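Local coordinates for protein transcriptional regulator (GntR family) (Enterococcus faecalis, PDB 3DDV) that probably regulates transcription as a member of the GntR family, its UTRA domain being expected to bind a small effector molecule, at residues Val11-Ala16 / Glu67-Phe72; Ser20-Lys25 / Asp32-Met37; Glu38-Ala43 / Ile48-Ala53; Val94-Gln99 / Leu104-Gly109. All coordinates share one frame; numbering follows the deposited sequence.

Contact 1: residues Val11-Ala16 / Glu67-Phe72; sequences VSYFVA and EITNSF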
# COMPACT_ATOMS: atom_id res chain seq x y z
N VAL B 11 -10.96 -27.72 25.89
CA VAL B 11 -10.94 -28.93 25.08
C VAL B 11 -9.73 -29.87 25.31
O VAL B 11 -9.84 -31.08 25.16
CB VAL B 11 -10.90 -28.52 23.61
CG1 VAL B 11 -10.50 -29.69 22.68
CG2 VAL B 11 -12.23 -27.89 23.25
N SER B 12 -8.54 -29.33 25.56
CA SER B 12 -7.42 -30.17 25.99
C SER B 12 -6.38 -29.38 26.79
O SER B 12 -6.37 -28.16 26.80
CB SER B 12 -6.77 -30.86 24.82
OG SER B 12 -6.20 -29.90 24.00
N TYR B 13 -5.51 -30.12 27.46
CA TYR B 13 -4.64 -29.50 28.43
C TYR B 13 -3.59 -30.52 28.84
O TYR B 13 -3.88 -31.49 29.50
CB TYR B 13 -5.48 -29.07 29.63
CG TYR B 13 -4.77 -28.22 30.64
CD1 TYR B 13 -4.73 -26.86 30.52
CD2 TYR B 13 -4.15 -28.78 31.72
CE1 TYR B 13 -4.09 -26.07 31.46
CE2 TYR B 13 -3.52 -28.00 32.68
CZ TYR B 13 -3.49 -26.64 32.53
OH TYR B 13 -2.87 -25.87 33.47
N PHE B 14 -2.36 -30.30 28.42
CA PHE B 14 -1.28 -31.22 28.71
C PHE B 14 0.09 -30.66 28.36
O PHE B 14 0.23 -29.73 27.55
CB PHE B 14 -1.49 -32.53 27.98
CG PHE B 14 -1.50 -32.41 26.49
CD1 PHE B 14 -2.67 -32.51 25.79
CD2 PHE B 14 -0.30 -32.24 25.78
CE1 PHE B 14 -2.67 -32.43 24.41
CE2 PHE B 14 -0.30 -32.16 24.40
CZ PHE B 14 -1.47 -32.27 23.71
N VAL B 15 1.09 -31.29 28.94
CA VAL B 15 2.46 -30.90 28.78
C VAL B 15 3.10 -31.65 27.63
O VAL B 15 2.91 -32.85 27.44
CB VAL B 15 3.19 -31.18 30.09
CG1 VAL B 15 4.64 -30.95 29.95
CG2 VAL B 15 2.62 -30.31 31.17
N ALA B 16 3.89 -30.95 26.84
CA ALA B 16 4.50 -31.54 25.66
C ALA B 16 5.86 -30.92 25.47
O ALA B 16 6.15 -29.88 26.04
CB ALA B 16 3.68 -31.27 24.45
N GLU B 67 -5.99 -21.16 37.81
CA GLU B 67 -5.20 -19.94 37.67
C GLU B 67 -4.79 -19.84 36.23
O GLU B 67 -5.07 -18.84 35.58
CB GLU B 67 -3.92 -19.96 38.52
CG GLU B 67 -4.14 -19.82 39.99
CD GLU B 67 -2.91 -20.19 40.82
OE1 GLU B 67 -2.35 -21.28 40.59
OE2 GLU B 67 -2.52 -19.42 41.72
N ILE B 68 -4.16 -20.89 35.73
CA ILE B 68 -3.69 -20.86 34.34
C ILE B 68 -4.81 -20.63 33.35
O ILE B 68 -4.62 -19.89 32.42
CB ILE B 68 -2.91 -22.11 33.94
CG1 ILE B 68 -1.60 -22.15 34.75
CG2 ILE B 68 -2.65 -22.09 32.44
CD1 ILE B 68 -0.82 -23.46 34.73
N THR B 69 -5.96 -21.24 33.58
CA THR B 69 -7.04 -21.20 32.61
C THR B 69 -7.83 -19.91 32.67
O THR B 69 -8.13 -19.36 31.63
CB THR B 69 -7.98 -22.42 32.70
OG1 THR B 69 -7.99 -22.93 34.03
CG2 THR B 69 -7.49 -23.53 31.78
N ASN B 70 -8.11 -19.40 33.87
CA ASN B 70 -8.97 -18.20 34.01
C ASN B 70 -8.26 -16.91 34.46
O ASN B 70 -8.83 -15.83 34.36
CB ASN B 70 -10.12 -18.46 35.01
CG ASN B 70 -10.67 -19.89 34.94
OD1 ASN B 70 -10.42 -20.71 35.84
ND2 ASN B 70 -11.39 -20.20 33.85
N SER B 71 -7.04 -16.98 34.97
CA SER B 71 -6.44 -15.81 35.63
C SER B 71 -5.00 -15.67 35.21
O SER B 71 -4.12 -15.30 36.01
CB SER B 71 -6.50 -16.02 37.14
OG SER B 71 -7.77 -16.53 37.54
N PHE B 72 -4.74 -15.98 33.94
CA PHE B 72 -3.37 -16.20 33.53
C PHE B 72 -2.52 -14.96 33.74
O PHE B 72 -1.48 -15.00 34.40
CB PHE B 72 -3.30 -16.66 32.08
CG PHE B 72 -1.92 -16.96 31.60
CD1 PHE B 72 -1.00 -17.60 32.44
CD2 PHE B 72 -1.54 -16.61 30.32
CE1 PHE B 72 0.27 -17.88 32.01
CE2 PHE B 72 -0.26 -16.89 29.88
CZ PHE B 72 0.65 -17.53 30.73

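Contact 2: residues Ser20-Lys25 / Asp32-Met37; sequences SSEMEK and DSILRM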
# COMPACT_ATOMS: atom_id res chain seq x y z
N SER B 20 8.62 -27.21 16.43
CA SER B 20 9.52 -26.18 15.90
C SER B 20 9.01 -24.75 16.06
O SER B 20 9.74 -23.85 16.51
CB SER B 20 9.77 -26.43 14.41
OG SER B 20 10.01 -27.82 14.22
N SER B 21 7.78 -24.52 15.64
CA SER B 21 7.29 -23.16 15.70
C SER B 21 7.21 -22.77 17.18
O SER B 21 7.47 -21.62 17.54
CB SER B 21 5.98 -22.99 14.94
OG SER B 21 4.90 -23.31 15.74
N GLU B 22 6.92 -23.74 18.05
CA GLU B 22 6.84 -23.41 19.44
C GLU B 22 8.23 -23.08 19.97
O GLU B 22 8.39 -22.18 20.77
CB GLU B 22 6.14 -24.52 20.23
CG GLU B 22 4.65 -24.59 19.94
CD GLU B 22 3.93 -25.75 20.61
OE1 GLU B 22 4.58 -26.76 20.93
OE2 GLU B 22 2.70 -25.66 20.82
N MET B 23 9.26 -23.79 19.51
CA MET B 23 10.63 -23.52 19.96
C MET B 23 11.04 -22.11 19.54
O MET B 23 11.55 -21.32 20.32
CB MET B 23 11.59 -24.52 19.34
CG MET B 23 11.45 -25.92 19.93
SD MET B 23 12.55 -27.13 19.17
CE MET B 23 14.08 -26.23 19.40
N GLU B 24 10.77 -21.81 18.28
CA GLU B 24 11.15 -20.56 17.69
C GLU B 24 10.47 -19.35 18.41
O GLU B 24 11.16 -18.45 18.88
CB GLU B 24 10.80 -20.66 16.19
CG GLU B 24 11.44 -19.63 15.26
CD GLU B 24 10.45 -18.66 14.65
OE1 GLU B 24 9.29 -18.59 15.10
OE2 GLU B 24 10.85 -17.95 13.70
N LYS B 25 9.14 -19.37 18.52
CA LYS B 25 8.38 -18.26 19.10
C LYS B 25 8.57 -18.12 20.61
O LYS B 25 8.48 -17.03 21.15
CB LYS B 25 6.88 -18.43 18.90
CG LYS B 25 6.42 -18.71 17.51
CD LYS B 25 6.42 -17.49 16.61
CE LYS B 25 5.93 -17.91 15.24
NZ LYS B 25 6.14 -16.82 14.24
N ASP B 32 12.71 -28.37 26.36
CA ASP B 32 11.98 -27.50 27.31
C ASP B 32 10.48 -27.74 27.18
O ASP B 32 9.87 -27.37 26.19
CB ASP B 32 12.25 -26.00 27.12
CG ASP B 32 13.72 -25.64 27.25
OD1 ASP B 32 14.44 -26.28 28.04
OD2 ASP B 32 14.14 -24.66 26.56
N SER B 33 9.87 -28.33 28.18
CA SER B 33 8.44 -28.54 28.15
C SER B 33 7.68 -27.25 28.08
O SER B 33 8.10 -26.23 28.62
CB SER B 33 8.02 -29.26 29.41
OG SER B 33 8.66 -30.51 29.43
N ILE B 34 6.53 -27.34 27.42
CA ILE B 34 5.53 -26.29 27.35
C ILE B 34 4.21 -26.88 27.83
O ILE B 34 4.02 -28.09 27.83
CB ILE B 34 5.35 -25.81 25.92
CG1 ILE B 34 4.91 -26.99 25.02
CG2 ILE B 34 6.65 -25.17 25.41
CD1 ILE B 34 3.82 -26.69 23.96
N LEU B 35 3.31 -26.02 28.28
CA LEU B 35 1.94 -26.40 28.59
C LEU B 35 1.14 -26.04 27.37
O LEU B 35 1.24 -24.94 26.87
CB LEU B 35 1.42 -25.60 29.78
CG LEU B 35 -0.00 -25.96 30.19
CD1 LEU B 35 -0.02 -27.45 30.66
CD2 LEU B 35 -0.52 -25.03 31.28
N ARG B 36 0.36 -26.97 26.88
CA ARG B 36 -0.38 -26.70 25.68
C ARG B 36 -1.79 -26.88 26.00
O ARG B 36 -2.18 -27.91 26.56
CB ARG B 36 -0.02 -27.71 24.64
CG ARG B 36 -0.33 -27.20 23.27
CD ARG B 36 -1.04 -28.20 22.43
NE ARG B 36 -0.74 -27.88 21.07
CZ ARG B 36 0.42 -28.14 20.48
NH1 ARG B 36 1.41 -28.81 21.14
NH2 ARG B 36 0.58 -27.76 19.20
N MET B 37 -2.58 -25.86 25.73
CA MET B 37 -4.00 -25.88 26.07
C MET B 37 -4.84 -25.31 24.94
O MET B 37 -4.42 -24.41 24.20
CB MET B 37 -4.28 -25.19 27.40
CG MET B 37 -4.16 -23.69 27.48
SD MET B 37 -4.97 -23.07 29.00
CE MET B 37 -6.70 -23.11 28.53

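Contact 3: residues Glu38-Ala43 / Ile48-Ala53; sequences ERIRFA and ICFEVA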
# COMPACT_ATOMS: atom_id res chain seq x y z
N GLU B 38 -6.00 -25.94 24.76
CA GLU B 38 -6.92 -25.63 23.67
C GLU B 38 -8.23 -25.30 24.30
O GLU B 38 -8.63 -25.97 25.25
CB GLU B 38 -7.14 -26.84 22.81
CG GLU B 38 -6.02 -27.09 21.89
CD GLU B 38 -6.12 -28.38 21.15
OE1 GLU B 38 -7.14 -29.11 21.26
OE2 GLU B 38 -5.14 -28.67 20.46
N ARG B 39 -8.92 -24.32 23.75
CA ARG B 39 -10.04 -23.73 24.46
C ARG B 39 -11.04 -23.12 23.48
O ARG B 39 -10.65 -22.48 22.52
CB ARG B 39 -9.42 -22.68 25.37
CG ARG B 39 -10.34 -21.97 26.28
CD ARG B 39 -10.10 -20.42 26.24
NE ARG B 39 -8.83 -20.00 26.86
CZ ARG B 39 -8.63 -19.86 28.17
NH1 ARG B 39 -9.59 -20.11 29.06
NH2 ARG B 39 -7.43 -19.47 28.60
N ILE B 40 -12.33 -23.37 23.69
CA ILE B 40 -13.44 -22.69 22.98
C ILE B 40 -14.12 -21.68 23.92
O ILE B 40 -14.37 -21.99 25.07
CB ILE B 40 -14.50 -23.71 22.48
CG1 ILE B 40 -13.82 -24.88 21.76
CG2 ILE B 40 -15.46 -23.03 21.56
CD1 ILE B 40 -14.74 -25.93 21.27
N ARG B 41 -14.39 -20.47 23.43
CA ARG B 41 -15.18 -19.45 24.16
C ARG B 41 -16.48 -19.18 23.42
O ARG B 41 -16.55 -19.24 22.19
CB ARG B 41 -14.41 -18.13 24.32
CG ARG B 41 -13.01 -18.35 24.93
CD ARG B 41 -12.20 -17.04 25.23
NE ARG B 41 -12.56 -16.55 26.56
CZ ARG B 41 -11.88 -16.74 27.71
NH1 ARG B 41 -10.70 -17.36 27.75
NH2 ARG B 41 -12.41 -16.26 28.83
N PHE B 42 -17.49 -18.86 24.22
CA PHE B 42 -18.88 -18.72 23.78
C PHE B 42 -19.37 -17.35 24.15
O PHE B 42 -18.97 -16.83 25.16
CB PHE B 42 -19.76 -19.77 24.51
CG PHE B 42 -19.34 -21.20 24.26
CD1 PHE B 42 -19.86 -21.91 23.19
CD2 PHE B 42 -18.40 -21.81 25.06
CE1 PHE B 42 -19.47 -23.21 22.93
CE2 PHE B 42 -18.00 -23.11 24.82
CZ PHE B 42 -18.54 -23.82 23.74
N ALA B 43 -20.23 -16.75 23.33
CA ALA B 43 -21.08 -15.62 23.73
C ALA B 43 -22.50 -16.11 23.50
O ALA B 43 -22.83 -16.68 22.44
CB ALA B 43 -20.79 -14.34 22.91
N ILE B 48 -17.60 -18.38 19.81
CA ILE B 48 -16.99 -17.31 19.05
C ILE B 48 -15.63 -17.75 18.52
O ILE B 48 -15.23 -17.36 17.44
CB ILE B 48 -16.77 -16.06 19.93
CG1 ILE B 48 -18.06 -15.66 20.66
CG2 ILE B 48 -16.35 -14.90 19.09
CD1 ILE B 48 -19.29 -15.36 19.72
N CYS B 49 -14.90 -18.57 19.26
CA CYS B 49 -13.49 -18.76 18.95
C CYS B 49 -12.84 -19.99 19.57
O CYS B 49 -13.25 -20.53 20.57
CB CYS B 49 -12.73 -17.49 19.36
SG CYS B 49 -12.52 -17.25 21.12
N PHE B 50 -11.79 -20.43 18.92
CA PHE B 50 -10.99 -21.56 19.37
C PHE B 50 -9.56 -21.09 19.45
O PHE B 50 -9.02 -20.51 18.49
CB PHE B 50 -11.06 -22.67 18.34
CG PHE B 50 -10.20 -23.82 18.65
CD1 PHE B 50 -10.68 -24.85 19.42
CD2 PHE B 50 -8.93 -23.90 18.17
CE1 PHE B 50 -9.92 -25.94 19.71
CE2 PHE B 50 -8.16 -24.96 18.47
CZ PHE B 50 -8.66 -25.99 19.24
N GLU B 51 -8.93 -21.35 20.58
CA GLU B 51 -7.60 -20.86 20.84
C GLU B 51 -6.66 -21.98 21.27
O GLU B 51 -6.96 -22.73 22.17
CB GLU B 51 -7.74 -19.79 21.93
CG GLU B 51 -6.48 -19.35 22.65
CD GLU B 51 -6.74 -18.29 23.70
OE1 GLU B 51 -7.06 -17.12 23.27
OE2 GLU B 51 -6.59 -18.63 24.91
N VAL B 52 -5.51 -22.08 20.64
CA VAL B 52 -4.43 -22.92 21.14
C VAL B 52 -3.42 -22.02 21.84
O VAL B 52 -2.93 -21.05 21.27
CB VAL B 52 -3.68 -23.68 20.00
CG1 VAL B 52 -2.71 -24.69 20.58
CG2 VAL B 52 -4.67 -24.35 19.16
N ALA B 53 -3.05 -22.36 23.06
CA ALA B 53 -2.06 -21.58 23.75
C ALA B 53 -0.93 -22.48 24.25
O ALA B 53 -1.16 -23.55 24.79
CB ALA B 53 -2.71 -20.81 24.87

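Contact 4: residues Val94-Gln99 / Leu104-Gly109; sequences VQASEQ and LEIKRG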
# COMPACT_ATOMS: atom_id res chain seq x y z
N VAL B 94 -8.55 -17.31 7.06
CA VAL B 94 -8.37 -18.70 6.68
C VAL B 94 -9.72 -19.41 6.61
O VAL B 94 -10.65 -19.06 7.30
CB VAL B 94 -7.46 -19.39 7.69
CG1 VAL B 94 -7.48 -20.86 7.51
CG2 VAL B 94 -6.04 -18.89 7.51
N GLN B 95 -9.83 -20.43 5.78
CA GLN B 95 -11.04 -21.27 5.78
C GLN B 95 -11.09 -22.22 6.97
O GLN B 95 -10.07 -22.74 7.37
CB GLN B 95 -11.04 -22.12 4.52
CG GLN B 95 -10.67 -21.37 3.27
CD GLN B 95 -11.29 -21.99 2.10
OE1 GLN B 95 -10.67 -22.79 1.42
NE2 GLN B 95 -12.57 -21.70 1.87
N ALA B 96 -12.28 -22.47 7.51
CA ALA B 96 -12.42 -23.41 8.64
C ALA B 96 -12.11 -24.83 8.20
O ALA B 96 -12.62 -25.28 7.18
CB ALA B 96 -13.80 -23.36 9.18
N SER B 97 -11.25 -25.51 8.96
CA SER B 97 -11.03 -26.96 8.79
C SER B 97 -12.25 -27.74 9.32
O SER B 97 -13.15 -27.18 9.99
CB SER B 97 -9.78 -27.42 9.51
OG SER B 97 -10.03 -27.52 10.90
N GLU B 98 -12.30 -29.03 9.01
CA GLU B 98 -13.43 -29.85 9.43
C GLU B 98 -13.51 -29.76 10.93
O GLU B 98 -14.56 -29.50 11.51
CB GLU B 98 -13.20 -31.29 9.01
CG GLU B 98 -14.31 -32.29 9.39
CD GLU B 98 -13.79 -33.75 9.28
OE1 GLU B 98 -12.86 -34.03 8.44
OE2 GLU B 98 -14.29 -34.61 10.05
N GLN B 99 -12.34 -29.96 11.54
CA GLN B 99 -12.15 -29.92 12.98
C GLN B 99 -12.62 -28.61 13.63
O GLN B 99 -13.48 -28.60 14.53
CB GLN B 99 -10.65 -30.15 13.24
CG GLN B 99 -10.27 -30.25 14.68
CD GLN B 99 -11.07 -31.33 15.40
OE1 GLN B 99 -12.28 -31.15 15.75
NE2 GLN B 99 -10.39 -32.47 15.65
N LEU B 104 -16.44 -24.93 16.29
CA LEU B 104 -17.07 -23.63 16.28
C LEU B 104 -18.51 -23.71 15.78
O LEU B 104 -19.22 -22.73 15.76
CB LEU B 104 -16.23 -22.65 15.47
CG LEU B 104 -14.93 -22.21 16.15
CD1 LEU B 104 -14.15 -21.32 15.24
CD2 LEU B 104 -15.24 -21.45 17.40
N GLU B 105 -18.97 -24.90 15.43
CA GLU B 105 -20.35 -25.09 15.02
C GLU B 105 -20.61 -24.23 13.81
O GLU B 105 -21.48 -23.37 13.85
CB GLU B 105 -21.33 -24.71 16.13
CG GLU B 105 -20.87 -25.19 17.46
CD GLU B 105 -21.98 -25.38 18.45
OE1 GLU B 105 -22.75 -24.45 18.75
OE2 GLU B 105 -22.06 -26.49 18.95
N ILE B 106 -19.80 -24.45 12.77
CA ILE B 106 -19.94 -23.80 11.47
C ILE B 106 -19.52 -24.86 10.49
O ILE B 106 -19.29 -26.00 10.91
CB ILE B 106 -19.08 -22.52 11.38
CG1 ILE B 106 -17.58 -22.86 11.49
CG2 ILE B 106 -19.52 -21.50 12.45
CD1 ILE B 106 -16.70 -21.65 11.67
N LYS B 107 -19.39 -24.51 9.20
CA LYS B 107 -19.10 -25.48 8.11
C LYS B 107 -17.65 -25.44 7.63
O LYS B 107 -17.09 -24.35 7.57
CB LYS B 107 -20.01 -25.19 6.91
CG LYS B 107 -21.52 -24.97 7.27
CD LYS B 107 -22.53 -25.53 6.18
CE LYS B 107 -23.97 -25.81 6.74
NZ LYS B 107 -24.87 -24.60 6.78
N ARG B 108 -17.05 -26.60 7.25
CA ARG B 108 -15.74 -26.63 6.55
C ARG B 108 -15.90 -25.51 5.50
O ARG B 108 -17.00 -25.30 4.98
CB ARG B 108 -15.35 -28.06 5.93
CG ARG B 108 -13.88 -28.26 5.23
CD ARG B 108 -12.96 -29.60 5.64
NE ARG B 108 -11.44 -29.43 5.51
CZ ARG B 108 -10.45 -30.07 6.19
NH1 ARG B 108 -10.69 -30.98 7.09
NH2 ARG B 108 -9.16 -29.81 5.99
N GLY B 109 -14.84 -24.74 5.27
CA GLY B 109 -14.87 -23.70 4.27
C GLY B 109 -15.15 -22.32 4.81
O GLY B 109 -14.69 -21.34 4.24

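Contact 1: residues Val11-Ala16 / Glu67-Phe72
The phenol of Tyr13 reaches from strand 8-16 to helix 65-70, and this is the only residue of Val11-Ala16 that touches the helix segment, where it packs against Ile68 and Thr69. The Ile68 side chain crosses the tyrosine at about a right angle. Its CD1 lies 3.4 Å from Tyr13 OH, while the other branch, CG2, lies at the ring edge, near the ring plane, 4.3 Å from Tyr13 CE1. The tyrosine gets there because its CG is anti to the backbone N (chi1 -171°), which sends the ring outward from the strand. Thr69 adds its methyl: CG2 is 4.3 Å from Tyr13 CE1 and approaches obliquely.

Strand 8-16 is an outermost strand, within this chain, of the antiparallel sheet of the UTRA domain, and the helix packs over the sheet face that carries Tyr13. Leu35 and Met37 of the neighbouring strand touch the same tyrosine, and Val60 and Tyr63 close in on Ile68.

Polar bonding here runs to other parts of the chain. Thr69 OG1 bonds weakly to the carbonyl of Ser66. On the strand, a classic beta bulge sets the pair Val11 and Ser12 against the single Glu38.

Contact 2: residues Ser20-Lys25 / Asp32-Met37
Helix 20-26 follows the outermost strand 8-16 and packs on the antiparallel sheet of the UTRA domain, with Glu22 reaching from the helix to strand 34-43. Its carboxylate touches two residues of that strand, Ile34 and Arg36, which alternate with Leu35 and so project from the same face. Glu22 keeps CG anti to its carbonyl carbon (chi1 -71°) and runs extended beyond it, carrying the acid from the helix to the sheet.

Glu22 OE1 touches the end of the isoleucine, with Ile34 CD1 3.1 Å away. The other oxygen lies over one face of the Arg36 guanidinium, offset toward the rim, and Glu22 OE2 is 3.4 Å from Arg36 NH2. This is a salt bridge through charge alone: the oxygen stands well out of the guanidinium plane and no N-H points at it. The two flat groups are inclined 45° to each other.

The directed bonds to the buried acid come from elsewhere. Ser54 OG on strand 46-56 hydrogen-bonds OE2, and the backbone N of Ser19 hydrogen-bonds OE1. The charge of Arg36, with Arg131 as a weak, more distant second, would probably favour the ionised carboxylate. The arrangement is that of a short helix packed on an antiparallel sheet, with a buried acid hydrogen-bonded to one strand and charge-paired with the next.

Contact 3: residues Glu38-Ala43 / Ile48-Ala53
Glu51 and Glu38 have the most surface covered here, followed by Ile48, along the pairing of strands 34-43 and 46-56. Glu51 sits opposite Arg39 in a hydrogen-bonded pair: Glu51 N bonds Arg39 O at 2.8 Å, and Arg39 N returns one to Glu51 O at 3.0 Å. Their side chains run side by side on one face, where Arg39 NE donates to Glu51 OE2 over 3.3 Å. With CG trans to its backbone N (chi1 165°) and an extended chain, Glu51 brings OE2 alongside Arg39. That oxygen lies near the guanidinium plane, but the N-H meets it from above the carboxylate plane, the planes 88° apart. Arg39 NH1 goes on to the carbonyl of Thr69.

Glu38, on the other face with Ile40, Phe50 and Val52, packs its CG 3.9 Å from Phe50 CZ, and Ile40 CG1 meets that ring's edge.

These strands form a beta hairpin within the antiparallel UTRA sheet. Toward the turn two residues, Ile48 and Cys49, are set against the single Arg41, a classic bulge. Ile48 N bonds Arg41 O at 2.7 Å, whereas Cys49 N reaches it only weakly. From the bulge, Ile48 CD1 packs 3.7 Å from Ala43 CB.

Contact 4: residues Val94-Gln99 / Leu104-Gly109
Ala96 O receives the backbone N of Gly109 at 3.0 Å, in the carbonyl plane and on a lone pair, with an N-H...O angle of 167°. The CA of Arg108 also approaches this oxygen, 3.5 Å from Ala96 O, as a CA-H...O contact. Beside it a weak bond runs from Gln95 NE2 to Gly109 O. Gly109 has positive phi, 98°. Gly109 of the second subunit packs on Gln95.

The segments flank helix 98-104, which joins strands 84-95 and 111-121 of the antiparallel UTRA sheet. Ser97 is the N-cap, its OG bonding the backbone N of Ile100, and Glu105 ends the helix in a Schellman motif. Through the Gly109 bond to Ala96 and the placing of Arg108 over Ser97, the return loop folds back over the helix start.

Arg108 lays its guanidinium across that start. Ser97 CA stands 4.1 Å above the plane, over its centre, and Glu98 N lies over a face too. With CG anti to the backbone N (chi1 -175°) and a bend at chi2, the chain reaches Glu98, whose OE1 makes a long salt bridge of 4.0 Å to Arg108 NH1. Toward Ile112 of strand 111-121, Ala96 CB packs 4.2 Å from Ile106 CD1.

How the contacts relate
Contacts 1, 2 and 3 are spread along three neighbouring strands, 8-16, 34-43 and 46-56, with contacts 2 and 3 at opposite ends of strand 34-43. Contact 4 sits at the other outermost strand, 84-95, at the end of the sheet that contact 3 also reaches. Contacts 1 and 2 each bring a helix to the sheet, on opposite faces. Contact 2 is buried, contacts 1 and 3 partly so, and contact 4 lies at the surface. Chemistry follows place: apolar packing in contact 1, an enclosed charge in contact 2, a backbone ladder with a salt bridge beside it in contact 3, and a loop closed by few bonds in contact 4. Contact 4 meets contact 3 through Leu104 packing beside Cys49.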